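Local coordinates for protein virulence factor (Pectobacterium carotovorum, PDB 2W3Y) that is an S-palmitoylated virulence factor of a Drosophila pathogen that binds lipid vesicles, at residues I65-V73 and F246-D256; G112-V123 and Y212-T223. All coordinates share one frame; numbering follows the deposited sequence.

Contact 1: residues I65-V73 and F246-D256; sequences ILMERFVAV and FLDKYEGKAID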
# COMPACT_ATOMS: atom_id res chain seq x y z
N ILE A 65 6.99 9.55 5.74
CA ILE A 65 7.68 8.76 6.77
C ILE A 65 6.71 8.07 7.71
O ILE A 65 6.87 6.88 8.01
CB ILE A 65 8.71 9.58 7.61
CG1 ILE A 65 9.74 10.30 6.74
CG2 ILE A 65 9.39 8.68 8.66
CD1 ILE A 65 10.40 9.48 5.70
N LEU A 66 5.72 8.82 8.19
CA LEU A 66 4.68 8.26 9.06
C LEU A 66 3.94 7.06 8.44
O LEU A 66 3.74 6.03 9.10
CB LEU A 66 3.68 9.34 9.45
CG LEU A 66 4.15 10.41 10.45
CD1 LEU A 66 3.10 11.53 10.55
CD2 LEU A 66 4.45 9.80 11.83
N MET A 67 3.53 7.21 7.19
CA MET A 67 2.75 6.15 6.54
C MET A 67 3.57 4.88 6.30
O MET A 67 3.06 3.77 6.50
CB MET A 67 2.10 6.67 5.24
CG MET A 67 0.90 7.62 5.44
SD MET A 67 -0.51 7.03 6.43
CE MET A 67 -0.09 7.47 8.10
N GLU A 68 4.85 5.03 5.89
CA GLU A 68 5.74 3.86 5.72
C GLU A 68 5.93 3.10 7.06
O GLU A 68 6.02 1.87 7.09
CB GLU A 68 7.09 4.24 5.11
CG GLU A 68 6.99 4.79 3.67
CD GLU A 68 8.29 4.72 2.85
OE1 GLU A 68 9.35 4.27 3.37
OE2 GLU A 68 8.25 5.11 1.66
N ARG A 69 5.96 3.86 8.15
CA ARG A 69 6.07 3.28 9.49
C ARG A 69 4.80 2.53 9.89
O ARG A 69 4.89 1.44 10.47
CB ARG A 69 6.41 4.35 10.52
CG ARG A 69 7.84 4.90 10.37
CD ARG A 69 8.13 5.96 11.41
NE ARG A 69 8.49 5.33 12.68
CZ ARG A 69 8.68 5.97 13.84
NH1 ARG A 69 8.54 7.29 13.92
NH2 ARG A 69 9.01 5.27 14.92
N PHE A 70 3.64 3.11 9.58
CA PHE A 70 2.34 2.45 9.79
C PHE A 70 2.20 1.16 8.96
O PHE A 70 1.73 0.13 9.46
CB PHE A 70 1.18 3.41 9.50
CG PHE A 70 0.71 4.20 10.71
CD1 PHE A 70 0.12 3.56 11.81
CD2 PHE A 70 0.84 5.60 10.74
CE1 PHE A 70 -0.33 4.29 12.91
CE2 PHE A 70 0.41 6.35 11.84
CZ PHE A 70 -0.17 5.70 12.93
N VAL A 71 2.64 1.21 7.70
CA VAL A 71 2.64 0.02 6.84
C VAL A 71 3.51 -1.10 7.43
O VAL A 71 3.06 -2.26 7.50
CB VAL A 71 3.02 0.36 5.33
CG1 VAL A 71 3.21 -0.93 4.49
CG2 VAL A 71 1.95 1.25 4.70
N ALA A 72 4.73 -0.76 7.88
CA ALA A 72 5.64 -1.75 8.50
C ALA A 72 5.09 -2.27 9.86
O ALA A 72 5.23 -3.46 10.15
CB ALA A 72 7.06 -1.16 8.68
N VAL A 73 4.47 -1.39 10.65
CA VAL A 73 3.77 -1.82 11.89
C VAL A 73 2.66 -2.86 11.60
O VAL A 73 2.60 -3.90 12.26
CB VAL A 73 3.22 -0.61 12.72
CG1 VAL A 73 2.21 -1.06 13.80
CG2 VAL A 73 4.36 0.12 13.37
N PHE A 246 3.36 4.96 19.92
CA PHE A 246 2.85 3.71 19.35
C PHE A 246 3.78 3.22 18.23
O PHE A 246 4.19 2.05 18.22
CB PHE A 246 1.43 3.93 18.82
CG PHE A 246 0.86 2.74 18.10
CD1 PHE A 246 0.19 1.74 18.80
CD2 PHE A 246 0.98 2.63 16.71
CE1 PHE A 246 -0.34 0.63 18.15
CE2 PHE A 246 0.46 1.53 16.04
CZ PHE A 246 -0.20 0.52 16.77
N LEU A 247 4.10 4.11 17.30
CA LEU A 247 5.02 3.78 16.20
C LEU A 247 6.41 3.33 16.69
O LEU A 247 6.97 2.36 16.17
CB LEU A 247 5.12 4.94 15.21
CG LEU A 247 3.88 5.29 14.36
CD1 LEU A 247 4.26 6.33 13.34
CD2 LEU A 247 3.28 4.06 13.66
N ASP A 248 6.93 4.00 17.72
CA ASP A 248 8.19 3.62 18.36
C ASP A 248 8.16 2.23 19.02
O ASP A 248 9.11 1.46 18.92
CB ASP A 248 8.64 4.71 19.35
CG ASP A 248 9.31 5.89 18.66
OD1 ASP A 248 9.69 5.75 17.47
OD2 ASP A 248 9.48 6.96 19.31
N LYS A 249 7.04 1.91 19.67
CA LYS A 249 6.91 0.64 20.39
C LYS A 249 6.78 -0.61 19.49
O LYS A 249 7.30 -1.68 19.81
CB LYS A 249 5.72 0.73 21.36
CG LYS A 249 5.65 -0.40 22.39
CD LYS A 249 4.57 -0.14 23.45
CE LYS A 249 4.25 -1.40 24.26
NZ LYS A 249 3.01 -1.23 25.10
N TYR A 250 6.10 -0.46 18.36
CA TYR A 250 5.73 -1.60 17.54
C TYR A 250 6.40 -1.60 16.17
O TYR A 250 5.99 -2.34 15.26
CB TYR A 250 4.21 -1.69 17.43
CG TYR A 250 3.54 -1.91 18.79
CD1 TYR A 250 3.72 -3.11 19.48
CD2 TYR A 250 2.77 -0.92 19.38
CE1 TYR A 250 3.13 -3.33 20.72
CE2 TYR A 250 2.17 -1.12 20.64
CZ TYR A 250 2.36 -2.33 21.29
OH TYR A 250 1.78 -2.57 22.52
N GLU A 251 7.46 -0.79 16.05
CA GLU A 251 8.21 -0.57 14.80
C GLU A 251 8.59 -1.85 14.05
O GLU A 251 9.20 -2.74 14.62
CB GLU A 251 9.48 0.25 15.07
CG GLU A 251 10.19 0.70 13.79
CD GLU A 251 11.45 1.52 14.04
OE1 GLU A 251 12.34 1.49 13.15
OE2 GLU A 251 11.55 2.18 15.11
N GLY A 252 8.22 -1.93 12.78
CA GLY A 252 8.68 -3.03 11.93
C GLY A 252 9.95 -2.62 11.19
O GLY A 252 10.28 -1.45 11.11
N LYS A 253 10.67 -3.61 10.66
CA LYS A 253 11.78 -3.36 9.73
C LYS A 253 11.31 -2.45 8.59
O LYS A 253 10.16 -2.51 8.18
CB LYS A 253 12.27 -4.69 9.15
CG LYS A 253 13.56 -5.22 9.77
CD LYS A 253 13.33 -5.88 11.09
CE LYS A 253 14.63 -6.54 11.56
NZ LYS A 253 14.64 -6.76 13.03
N ALA A 254 12.21 -1.62 8.08
CA ALA A 254 11.88 -0.68 7.00
C ALA A 254 11.34 -1.38 5.74
O ALA A 254 12.00 -2.27 5.18
CB ALA A 254 13.10 0.20 6.66
N ILE A 255 10.16 -0.97 5.29
CA ILE A 255 9.62 -1.46 4.02
C ILE A 255 10.46 -1.04 2.81
O ILE A 255 10.46 -1.72 1.79
CB ILE A 255 8.10 -1.15 3.79
CG1 ILE A 255 7.84 0.36 3.62
CG2 ILE A 255 7.25 -1.78 4.91
CD1 ILE A 255 6.44 0.71 3.13
N ASP A 256 11.21 0.06 2.94
CA ASP A 256 12.12 0.47 1.85
C ASP A 256 13.33 -0.46 1.62
O ASP A 256 14.04 -0.33 0.61
CB ASP A 256 12.50 1.96 1.93
CG ASP A 256 13.47 2.30 3.07
OD1 ASP A 256 13.97 1.38 3.74
OD2 ASP A 256 13.73 3.51 3.29
O HOH W 1 8.90 1.22 6.99
O HOH W 2 10.62 2.31 5.13
O HOH W 3 11.95 5.40 2.52
O HOH W 4 7.32 0.80 11.68
O HOH W 5 7.34 2.56 13.61

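Contact 2: residues G112-V123 and Y212-T223; sequences GEQNLNTTVKGV and YQEVNLEFGVDT. With PLM (palmitic acid), chain C.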
# COMPACT_ATOMS: atom_id res chain seq x y z
N GLY A 112 -14.75 -3.03 1.81
CA GLY A 112 -15.55 -3.68 0.77
C GLY A 112 -14.78 -4.02 -0.49
O GLY A 112 -13.58 -3.76 -0.58
N GLU A 113 -15.46 -4.59 -1.47
CA GLU A 113 -14.78 -5.01 -2.70
C GLU A 113 -14.74 -3.91 -3.76
O GLU A 113 -15.67 -3.10 -3.88
CB GLU A 113 -15.40 -6.30 -3.29
CG GLU A 113 -14.43 -7.04 -4.24
CD GLU A 113 -14.86 -8.46 -4.62
OE1 GLU A 113 -16.07 -8.66 -4.96
OE2 GLU A 113 -13.99 -9.36 -4.60
N GLN A 114 -13.64 -3.87 -4.50
CA GLN A 114 -13.58 -3.12 -5.74
C GLN A 114 -13.19 -4.07 -6.85
O GLN A 114 -12.69 -5.17 -6.60
CB GLN A 114 -12.57 -1.97 -5.64
CG GLN A 114 -12.94 -0.90 -4.62
CD GLN A 114 -14.24 -0.18 -4.95
OE1 GLN A 114 -14.66 -0.10 -6.11
NE2 GLN A 114 -14.88 0.37 -3.93
N ASN A 115 -13.45 -3.67 -8.08
CA ASN A 115 -13.16 -4.52 -9.21
C ASN A 115 -12.35 -3.80 -10.27
O ASN A 115 -12.65 -2.64 -10.62
CB ASN A 115 -14.46 -5.08 -9.79
CG ASN A 115 -15.05 -6.18 -8.94
OD1 ASN A 115 -14.65 -7.34 -9.04
ND2 ASN A 115 -16.01 -5.83 -8.11
N LEU A 116 -11.31 -4.48 -10.74
CA LEU A 116 -10.58 -4.06 -11.93
C LEU A 116 -10.98 -4.98 -13.08
O LEU A 116 -10.53 -6.12 -13.17
CB LEU A 116 -9.06 -4.07 -11.68
CG LEU A 116 -8.10 -3.62 -12.80
CD1 LEU A 116 -8.58 -2.34 -13.49
CD2 LEU A 116 -6.68 -3.43 -12.26
N ASN A 117 -11.88 -4.48 -13.93
CA ASN A 117 -12.37 -5.22 -15.09
C ASN A 117 -12.16 -4.37 -16.33
O ASN A 117 -13.01 -3.54 -16.67
CB ASN A 117 -13.87 -5.53 -14.96
CG ASN A 117 -14.18 -6.41 -13.78
OD1 ASN A 117 -13.56 -7.46 -13.58
ND2 ASN A 117 -15.16 -5.99 -12.97
N THR A 118 -11.03 -4.59 -16.99
CA THR A 118 -10.62 -3.77 -18.13
C THR A 118 -9.73 -4.60 -19.06
O THR A 118 -9.13 -5.59 -18.64
CB THR A 118 -9.88 -2.50 -17.65
OG1 THR A 118 -9.85 -1.52 -18.69
CG2 THR A 118 -8.45 -2.82 -17.19
N THR A 119 -9.68 -4.20 -20.32
CA THR A 119 -8.80 -4.84 -21.30
C THR A 119 -7.92 -3.75 -21.91
O THR A 119 -8.42 -2.79 -22.50
CB THR A 119 -9.60 -5.60 -22.40
OG1 THR A 119 -10.39 -6.63 -21.79
CG2 THR A 119 -8.65 -6.24 -23.39
N VAL A 120 -6.61 -3.90 -21.72
CA VAL A 120 -5.59 -2.93 -22.13
C VAL A 120 -4.40 -3.67 -22.74
O VAL A 120 -4.28 -4.89 -22.58
CB VAL A 120 -5.10 -2.08 -20.93
CG1 VAL A 120 -6.20 -1.13 -20.41
CG2 VAL A 120 -4.57 -2.97 -19.79
N LYS A 121 -3.51 -2.95 -23.44
CA LYS A 121 -2.22 -3.50 -23.87
C LYS A 121 -1.34 -3.74 -22.65
O LYS A 121 -1.44 -3.02 -21.65
CB LYS A 121 -1.46 -2.54 -24.80
CG LYS A 121 -2.29 -1.85 -25.88
CD LYS A 121 -1.38 -0.93 -26.71
CE LYS A 121 -2.14 0.25 -27.31
NZ LYS A 121 -2.96 -0.16 -28.48
N GLY A 122 -0.48 -4.75 -22.76
CA GLY A 122 0.53 -5.03 -21.75
C GLY A 122 1.30 -3.80 -21.29
O GLY A 122 1.56 -3.64 -20.10
N VAL A 123 1.65 -2.92 -22.24
CA VAL A 123 2.44 -1.72 -21.92
C VAL A 123 1.63 -0.64 -21.19
O VAL A 123 2.20 0.35 -20.75
CB VAL A 123 3.10 -1.09 -23.20
CG1 VAL A 123 4.21 -1.98 -23.74
CG2 VAL A 123 2.06 -0.78 -24.26
N TYR A 212 2.50 -5.33 -26.82
CA TYR A 212 1.50 -4.43 -27.39
C TYR A 212 0.19 -5.17 -27.66
O TYR A 212 -0.79 -4.56 -28.09
CB TYR A 212 2.05 -3.75 -28.65
CG TYR A 212 2.96 -2.60 -28.31
CD1 TYR A 212 4.27 -2.82 -27.89
CD2 TYR A 212 2.49 -1.29 -28.37
CE1 TYR A 212 5.10 -1.76 -27.55
CE2 TYR A 212 3.31 -0.24 -28.03
CZ TYR A 212 4.61 -0.48 -27.63
OH TYR A 212 5.41 0.58 -27.29
N GLN A 213 0.18 -6.46 -27.38
CA GLN A 213 -1.01 -7.30 -27.45
C GLN A 213 -1.94 -6.99 -26.25
O GLN A 213 -1.48 -6.54 -25.20
CB GLN A 213 -0.57 -8.77 -27.51
CG GLN A 213 -1.56 -9.83 -26.98
CD GLN A 213 -1.00 -11.26 -27.03
OE1 GLN A 213 0.21 -11.48 -26.91
NE2 GLN A 213 -1.90 -12.23 -27.21
N GLU A 214 -3.25 -7.21 -26.44
CA GLU A 214 -4.26 -6.96 -25.41
C GLU A 214 -4.21 -7.99 -24.27
O GLU A 214 -4.01 -9.18 -24.51
CB GLU A 214 -5.67 -6.99 -26.02
CG GLU A 214 -5.92 -5.98 -27.14
CD GLU A 214 -6.32 -4.62 -26.61
OE1 GLU A 214 -7.50 -4.24 -26.80
OE2 GLU A 214 -5.46 -3.92 -26.01
N VAL A 215 -4.41 -7.52 -23.04
CA VAL A 215 -4.54 -8.42 -21.89
C VAL A 215 -5.82 -8.12 -21.10
O VAL A 215 -6.16 -6.95 -20.88
CB VAL A 215 -3.27 -8.45 -20.96
CG1 VAL A 215 -1.97 -8.45 -21.77
CG2 VAL A 215 -3.26 -7.30 -19.97
N ASN A 216 -6.52 -9.17 -20.68
CA ASN A 216 -7.73 -9.00 -19.88
C ASN A 216 -7.37 -8.96 -18.40
O ASN A 216 -6.82 -9.91 -17.85
CB ASN A 216 -8.75 -10.11 -20.17
CG ASN A 216 -10.08 -9.92 -19.41
OD1 ASN A 216 -10.70 -8.85 -19.47
ND2 ASN A 216 -10.51 -10.96 -18.69
N LEU A 217 -7.66 -7.83 -17.77
CA LEU A 217 -7.51 -7.69 -16.33
C LEU A 217 -8.87 -7.84 -15.69
O LEU A 217 -9.73 -6.96 -15.82
CB LEU A 217 -6.90 -6.33 -15.97
CG LEU A 217 -5.59 -5.89 -16.62
CD1 LEU A 217 -5.21 -4.50 -16.10
CD2 LEU A 217 -4.47 -6.90 -16.37
N GLU A 218 -9.08 -8.97 -15.01
CA GLU A 218 -10.31 -9.22 -14.26
C GLU A 218 -9.96 -9.69 -12.85
O GLU A 218 -9.66 -10.87 -12.64
CB GLU A 218 -11.23 -10.24 -14.98
CG GLU A 218 -12.63 -10.35 -14.32
CD GLU A 218 -13.49 -11.50 -14.85
OE1 GLU A 218 -13.04 -12.67 -14.86
OE2 GLU A 218 -14.65 -11.23 -15.23
N PHE A 219 -9.94 -8.75 -11.90
CA PHE A 219 -9.53 -9.05 -10.53
C PHE A 219 -10.54 -8.51 -9.55
O PHE A 219 -10.95 -7.35 -9.64
CB PHE A 219 -8.15 -8.47 -10.19
CG PHE A 219 -7.02 -9.08 -10.96
CD1 PHE A 219 -6.30 -10.14 -10.42
CD2 PHE A 219 -6.66 -8.58 -12.22
CE1 PHE A 219 -5.23 -10.71 -11.13
CE2 PHE A 219 -5.61 -9.13 -12.94
CZ PHE A 219 -4.88 -10.21 -12.39
N GLY A 220 -10.94 -9.35 -8.61
CA GLY A 220 -11.74 -8.92 -7.48
C GLY A 220 -10.78 -8.53 -6.38
O GLY A 220 -9.97 -9.35 -5.94
N VAL A 221 -10.86 -7.28 -5.95
CA VAL A 221 -9.91 -6.71 -5.00
C VAL A 221 -10.63 -6.31 -3.71
O VAL A 221 -11.52 -5.46 -3.74
CB VAL A 221 -9.16 -5.48 -5.60
CG1 VAL A 221 -8.06 -5.01 -4.67
CG2 VAL A 221 -8.62 -5.81 -7.05
N ASP A 222 -10.25 -6.93 -2.59
CA ASP A 222 -10.76 -6.56 -1.26
C ASP A 222 -9.97 -5.36 -0.74
O ASP A 222 -8.75 -5.32 -0.88
CB ASP A 222 -10.55 -7.71 -0.29
CG ASP A 222 -11.34 -8.94 -0.66
OD1 ASP A 222 -12.56 -8.82 -0.91
OD2 ASP A 222 -10.73 -10.04 -0.68
N THR A 223 -10.67 -4.40 -0.16
CA THR A 223 -10.05 -3.13 0.24
C THR A 223 -10.29 -2.76 1.70
O THR A 223 -11.38 -3.02 2.25
CB THR A 223 -10.45 -1.93 -0.70
OG1 THR A 223 -11.80 -1.52 -0.45
CG2 THR A 223 -10.30 -2.28 -2.19
C1 PLM C . 4.48 -6.58 -15.79
O2 PLM C . 5.11 -7.36 -16.55
C2 PLM C . 3.28 -7.09 -15.00
C3 PLM C . 3.54 -7.21 -13.50
C4 PLM C . 2.34 -7.75 -12.72
C5 PLM C . 1.25 -6.70 -12.49
C6 PLM C . -0.13 -7.32 -12.29
C7 PLM C . -1.10 -6.32 -11.66
C8 PLM C . -2.56 -6.58 -12.02
C9 PLM C . -3.30 -7.12 -10.80
CA PLM C . -4.34 -6.17 -10.22
CB PLM C . -3.94 -5.68 -8.83
CC PLM C . -4.60 -4.34 -8.54
CD PLM C . -3.65 -3.38 -7.84
CE PLM C . -4.23 -2.97 -6.49
CF PLM C . -3.57 -1.70 -5.96
O HOH W 6 -13.29 0.50 -1.42

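Contact 1: residues I65-V73 and F246-D256
With CG anti to its own carbonyl carbon (chi1 -68°) and an extended chi2, Leu247 sends its two methyls between Leu66, Arg69, Phe70 and Val73, a knob into a hole of helix 57-81. Leu247 CD2 lies over the centre of the Phe70 ring, 3.6 Å from the centroid and almost on the ring normal, a CH-pi contact; Leu247 CD1 meets Leu66 CD2 at 3.8 Å. The Arg69 chain bends at chi3 (81°), laying one guanidinium face over Leu247 CB and turning NH2 to Asp248. That salt bridge, Arg69 NH2 to Asp248 OD1 at 2.7 Å, lies in the guanidinium plane, but on the anti side of Asp248 OD1 and tilted out of the carboxylate plane.

Farther along, Ala72 CB comes to 3.8 Å from Ile255 CG2, while Ile255 CD1 reaches Val71 CG1 at 3.9 Å. Waters fill in where backbones do not bond directly: one joins Glu68 O to Ile255 N, another Arg69 O to Gly252 N. Glu68 OE2 is held by Thr46 and Tyr261. Phe105 meets both Phe70 and Phe246, extending the aromatic cluster. The axes of 65-73 and 246-250 approach to 10.0 Å at 43°, a two-helix packing with Leu247 as its knob, continued by the loop to Ile255.

Contact 2: residues G112-V123 and Y212-T223
Gly112 O is gripped twice by Thr223: the backbone N donates at 3.0 Å and OG1 at 2.9 Å, from opposite faces of the carbonyl plane. Thr223 OG1 reaches it because chi1 (73°) sets the hydroxyl between backbone N and carbonyl carbon; Thr223 OG1 also accepts from a water that in turn accepts from Gln114 NE2. Beyond this end the pairing is regular. Val215 N to Val120 O, at 2.7 Å and 170°, is the shortest of the backbone bonds, and Gln114, Leu116 and Thr118 exchange two bonds each with Val221, Phe219 and Leu217 respectively.

This is an antiparallel pair within a mixed sheet, strand 109-121 against strand 214-228, and its two faces differ in chemistry. Glu113, Asn115, Asn117, Thr119, Asn216, Glu218 and Asp222 line one; Thr119 OG1 makes a weak bond to Asn216 OD1 there. The other is mostly apolar, with Leu116, Val120, Val215, Leu217, Phe219 and Val221 beside Thr118, and Gln114 and Thr223 toward one end; Leu217 CD1 touches Thr118 CG2 at 3.8 Å and Val120 CG2. On this face lies palmitic acid: its C9 sits over the centre of the Phe219 ring, 3.7 Å from Phe219 CE2, with Phe198 edge-to-face to that ring. Helix 125-134 covers part of the face through Phe132, which touches Gln114 and Val221. Where the strands end, Val123 CG2 rests over a face of the Tyr212 ring, 4.2 Å from its centroid.

Contact 1 and contact 2 share no helix or strand and do not touch: their centres are about 30 Å apart, on opposite sides of the chain's centre. Contact 2 is nested in sequence within the loop that contact 1 closes. Contact 1 is core, with ten of its 16 touching residues buried and one exposed; contact 2 is partly surface, with six of 24 buried and 11 exposed. Their cohesion differs accordingly. Residues 65-73 and 246-256 meet through interlocked side chains, a single direct salt bridge and bridging waters, whereas 112-123 and 212-223 are joined chiefly by backbone hydrogen bonds. The palmitic acid lies against contact 2 and stays about 12 Å from the Val71 side chain of contact 1.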